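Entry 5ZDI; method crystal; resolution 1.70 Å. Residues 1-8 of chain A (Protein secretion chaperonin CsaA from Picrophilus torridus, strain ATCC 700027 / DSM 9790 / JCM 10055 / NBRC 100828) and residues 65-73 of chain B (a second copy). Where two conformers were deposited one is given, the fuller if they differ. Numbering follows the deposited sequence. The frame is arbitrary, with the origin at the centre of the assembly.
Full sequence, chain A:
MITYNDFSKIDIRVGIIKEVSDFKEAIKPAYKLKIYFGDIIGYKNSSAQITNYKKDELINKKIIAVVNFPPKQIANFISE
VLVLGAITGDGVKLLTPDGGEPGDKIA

Chain A (1-8) MITYNDFS
Chain B (65-73) AVVNFPPKQ

The N-terminus of one CsaA chain packs against a loop of the second copy. The two stretches bury 545 Å² between them. Phe69(B), Tyr4(A) and Ile2(A) cover the most surface.

Met1(A) has psi -17; Ile2(A) and Thr3(A) are extended, and a helix runs from Tyr4(A). Ile2(A) has phi/psi -108/-175 and Thr3(A) -104/163; residues 4 to 8 are helical, near -60/-35. Thr3(A) is the N-cap. Its OG1 (chi1 p) accepts from Asp6(A) N at 2.9 Å, and Thr3(A) N donates to Asp6(A) OD2 at 2.9 Å. Asp6(A) is chi1 m. These reciprocal bonds span the first turn of the helix. Ser8(A) N bonds to Tyr4(A) O at 3.2 Å, and Ser8(A) OG (chi1 p) to Asn5(A) O at 2.8 Å.

Chain B leaves a strand at Val66(B) (-80/124), turns through Val67(B) (-108/-6) and Asn68(B) (-114/29), then runs extended. Phe69(B), Pro70(B) and Pro71(B) have phi from -78 to -68 and psi from 149 to 158. A second strand begins at Lys72(B) (-125/120).

Met1(A) lies across from Asn68(B), with CA atoms 5.5 Å apart. Met1(A) is p, t, m and Asn68(B) is chi1 p, chi2 -27°; Met1(A) CG is 3.5 Å from Asn68(B) ND2. Ile2(A) and Phe69(B) are at the same CA separation. Further along, Phe7(A) reaches back to Val66(B), CA to CA 8.7 Å. One carbonyl anchors the start of chain A: Asn68(B) O accepts from Met1(A) N at 2.7 Å and from Ile2(A) N at 3.2 Å. The second bond is nearly straight, at 171°.

Phe69(B) (chi1 -74°, chi2 -52°) points its CB sideways, but its ring comes nearer to chain A. The Tyr4(A) ring (chi1 -88°, chi2 81°) stacks on one face of it. The centroids are 3.8 Å apart and the planes 12° from parallel; Tyr4(A) CZ lies 3.5 Å from Phe69(B) CD2. At the edge of the Phe69(B) ring, Thr3(A) O is 3.3 Å from CE1, and Phe7(A) CB is 3.5 Å from CZ. The aromatic ring is therefore bounded by backbone as well as side chains.

Beyond its stack, Tyr4(A) uses its hydroxyl. Tyr4(A) OH donates to a water at 2.8 Å, and that water donates to Pro70(B) O at 2.9 Å. Pro70(B) O also lies near the plane of the tyrosine ring, 4.0 Å from Tyr4(A) CE1. Lys72(B) CB approaches the same Tyr4(A) CE1 to 4.2 Å, while the end of the lysine leads away. Lys72(B) has chi1 t, chi2 92° (between wells), chi3 t and chi4 p, and CB points toward chain A.

Ile2(A) (chi1 52°, p; chi2 161°, t) is buried. Its CB points sideways, but the end of the side chain comes nearer chain B. Ile2(A) CD1 is 3.4 Å from Phe69(B) CE1 and 4.1 Å from Val66(B) CG1. Ile2(A) O lies 3.2 Å from Pro70(B) CD.

Phe7(A) (chi1 t, chi2 65°) extends this apolar cluster. Val66(B) (chi1 t) sits over one face of its ring in a CH-pi contact, with CG2 4.2 Å from the Phe7(A) ring centroid and 22° off the normal.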

# COMPACT_ATOMS: atom_id res chain seq x y z
N MET A 1 -13.47 12.48 -3.03
CA MET A 1 -13.07 13.68 -2.26
C MET A 1 -11.64 14.15 -2.58
O MET A 1 -11.35 15.30 -2.42
CB MET A 1 -13.50 13.67 -0.77
CG MET A 1 -12.64 13.08 0.33
SD MET A 1 -13.46 13.44 1.94
CE MET A 1 -13.54 15.24 1.95
N ILE A 2 -10.83 13.31 -3.18
CA ILE A 2 -9.57 13.75 -3.83
C ILE A 2 -9.68 13.68 -5.36
O ILE A 2 -10.77 13.43 -5.86
CB ILE A 2 -8.43 12.92 -3.32
CG1 ILE A 2 -8.78 11.41 -3.46
CG2 ILE A 2 -8.21 13.27 -1.87
CD1 ILE A 2 -7.60 10.51 -3.41
N THR A 3 -8.60 13.95 -6.10
CA THR A 3 -8.46 13.47 -7.53
C THR A 3 -7.55 12.30 -7.77
O THR A 3 -6.67 12.09 -6.96
CB THR A 3 -7.97 14.65 -8.39
OG1 THR A 3 -6.76 15.25 -7.84
CG2 THR A 3 -9.06 15.69 -8.42
N TYR A 4 -7.63 11.60 -8.93
CA TYR A 4 -6.59 10.57 -9.34
C TYR A 4 -5.25 11.25 -9.43
O TYR A 4 -4.19 10.62 -9.03
CB TYR A 4 -6.90 9.72 -10.63
CG TYR A 4 -7.72 8.41 -10.40
CD1 TYR A 4 -9.13 8.44 -10.26
CD2 TYR A 4 -7.11 7.16 -10.32
CE1 TYR A 4 -9.88 7.27 -10.05
CE2 TYR A 4 -7.88 5.99 -10.09
CZ TYR A 4 -9.26 6.04 -9.93
OH TYR A 4 -10.03 4.83 -9.67
N ASN A 5 -5.29 12.53 -9.82
CA ASN A 5 -4.06 13.32 -9.80
C ASN A 5 -3.45 13.51 -8.41
O ASN A 5 -2.20 13.49 -8.28
CB ASN A 5 -4.24 14.69 -10.45
CG ASN A 5 -2.97 15.21 -11.05
OD1 ASN A 5 -2.33 16.10 -10.49
ND2 ASN A 5 -2.52 14.57 -12.14
N ASP A 6 -4.30 13.73 -7.39
CA ASP A 6 -3.81 13.86 -6.04
C ASP A 6 -3.00 12.63 -5.61
O ASP A 6 -1.98 12.76 -4.95
CB ASP A 6 -4.90 14.11 -5.01
CG ASP A 6 -5.52 15.52 -5.12
OD1 ASP A 6 -4.84 16.45 -5.66
OD2 ASP A 6 -6.70 15.65 -4.65
N PHE A 7 -3.42 11.44 -6.00
CA PHE A 7 -2.70 10.24 -5.60
C PHE A 7 -1.37 10.14 -6.34
O PHE A 7 -0.36 9.79 -5.76
CB PHE A 7 -3.57 9.03 -5.87
CG PHE A 7 -2.94 7.74 -5.43
CD1 PHE A 7 -2.71 7.53 -4.11
CD2 PHE A 7 -2.51 6.81 -6.36
CE1 PHE A 7 -2.13 6.33 -3.71
CE2 PHE A 7 -1.90 5.62 -5.96
CZ PHE A 7 -1.70 5.41 -4.63
N SER A 8 -1.34 10.53 -7.61
CA SER A 8 -0.12 10.47 -8.42
C SER A 8 0.99 11.32 -7.85
O SER A 8 2.15 11.04 -8.13
CB SER A 8 -0.40 10.83 -9.92
OG SER A 8 -0.60 12.21 -10.12
N ALA B 65 -6.83 -0.63 -1.21
CA ALA B 65 -7.40 0.27 -2.24
C ALA B 65 -7.59 1.72 -1.72
O ALA B 65 -7.85 1.93 -0.53
CB ALA B 65 -8.74 -0.33 -2.72
N VAL B 66 -7.48 2.70 -2.64
CA VAL B 66 -7.95 4.06 -2.37
C VAL B 66 -9.45 4.12 -2.57
O VAL B 66 -9.96 3.71 -3.65
CB VAL B 66 -7.33 5.06 -3.34
CG1 VAL B 66 -7.91 6.43 -3.04
CG2 VAL B 66 -5.78 5.02 -3.29
N VAL B 67 -10.17 4.56 -1.53
CA VAL B 67 -11.60 4.48 -1.53
C VAL B 67 -12.34 5.82 -1.71
O VAL B 67 -13.58 5.77 -1.84
CB VAL B 67 -12.14 3.75 -0.28
CG1 VAL B 67 -11.60 2.28 -0.24
CG2 VAL B 67 -12.00 4.60 1.00
N ASN B 68 -11.62 6.94 -1.72
CA ASN B 68 -12.24 8.28 -1.87
C ASN B 68 -11.90 9.02 -3.13
O ASN B 68 -11.91 10.26 -3.16
CB ASN B 68 -11.96 9.16 -0.66
CG ASN B 68 -10.49 9.44 -0.41
OD1 ASN B 68 -9.61 8.67 -0.77
ND2 ASN B 68 -10.21 10.55 0.26
N PHE B 69 -11.63 8.28 -4.19
CA PHE B 69 -11.61 8.89 -5.54
C PHE B 69 -13.04 9.09 -6.01
O PHE B 69 -13.94 8.32 -5.62
CB PHE B 69 -10.95 7.96 -6.56
CG PHE B 69 -9.46 7.87 -6.45
CD1 PHE B 69 -8.69 8.99 -6.41
CD2 PHE B 69 -8.84 6.65 -6.52
CE1 PHE B 69 -7.32 8.92 -6.37
CE2 PHE B 69 -7.49 6.57 -6.51
CZ PHE B 69 -6.70 7.68 -6.45
N PRO B 70 -13.21 10.02 -6.97
CA PRO B 70 -14.43 10.11 -7.64
C PRO B 70 -14.57 8.87 -8.52
O PRO B 70 -13.56 8.29 -8.93
CB PRO B 70 -14.26 11.34 -8.52
CG PRO B 70 -13.09 12.07 -8.00
CD PRO B 70 -12.24 11.06 -7.36
N PRO B 71 -15.79 8.51 -8.88
CA PRO B 71 -15.94 7.37 -9.77
C PRO B 71 -15.42 7.67 -11.15
O PRO B 71 -15.40 8.84 -11.58
CB PRO B 71 -17.44 7.09 -9.75
CG PRO B 71 -18.09 8.39 -9.37
CD PRO B 71 -17.09 9.17 -8.56
N LYS B 72 -14.92 6.64 -11.81
CA LYS B 72 -14.19 6.77 -13.08
C LYS B 72 -14.95 5.85 -14.05
O LYS B 72 -15.03 4.64 -13.82
CB LYS B 72 -12.75 6.26 -12.89
CG LYS B 72 -11.90 6.06 -14.14
CD LYS B 72 -11.10 7.31 -14.50
CE LYS B 72 -10.27 7.10 -15.77
NZ LYS B 72 -11.10 6.89 -17.02
N GLN B 73 -15.49 6.41 -15.14
CA GLN B 73 -16.14 5.59 -16.16
C GLN B 73 -15.09 5.08 -17.13
O GLN B 73 -14.29 5.84 -17.61
CB GLN B 73 -17.17 6.42 -16.91
CG GLN B 73 -17.83 5.69 -18.05
CD GLN B 73 -19.28 5.41 -17.81
OE1 GLN B 73 -20.06 6.33 -17.58
NE2 GLN B 73 -19.67 4.15 -17.89
O HOH W 1 -12.67 5.56 -8.94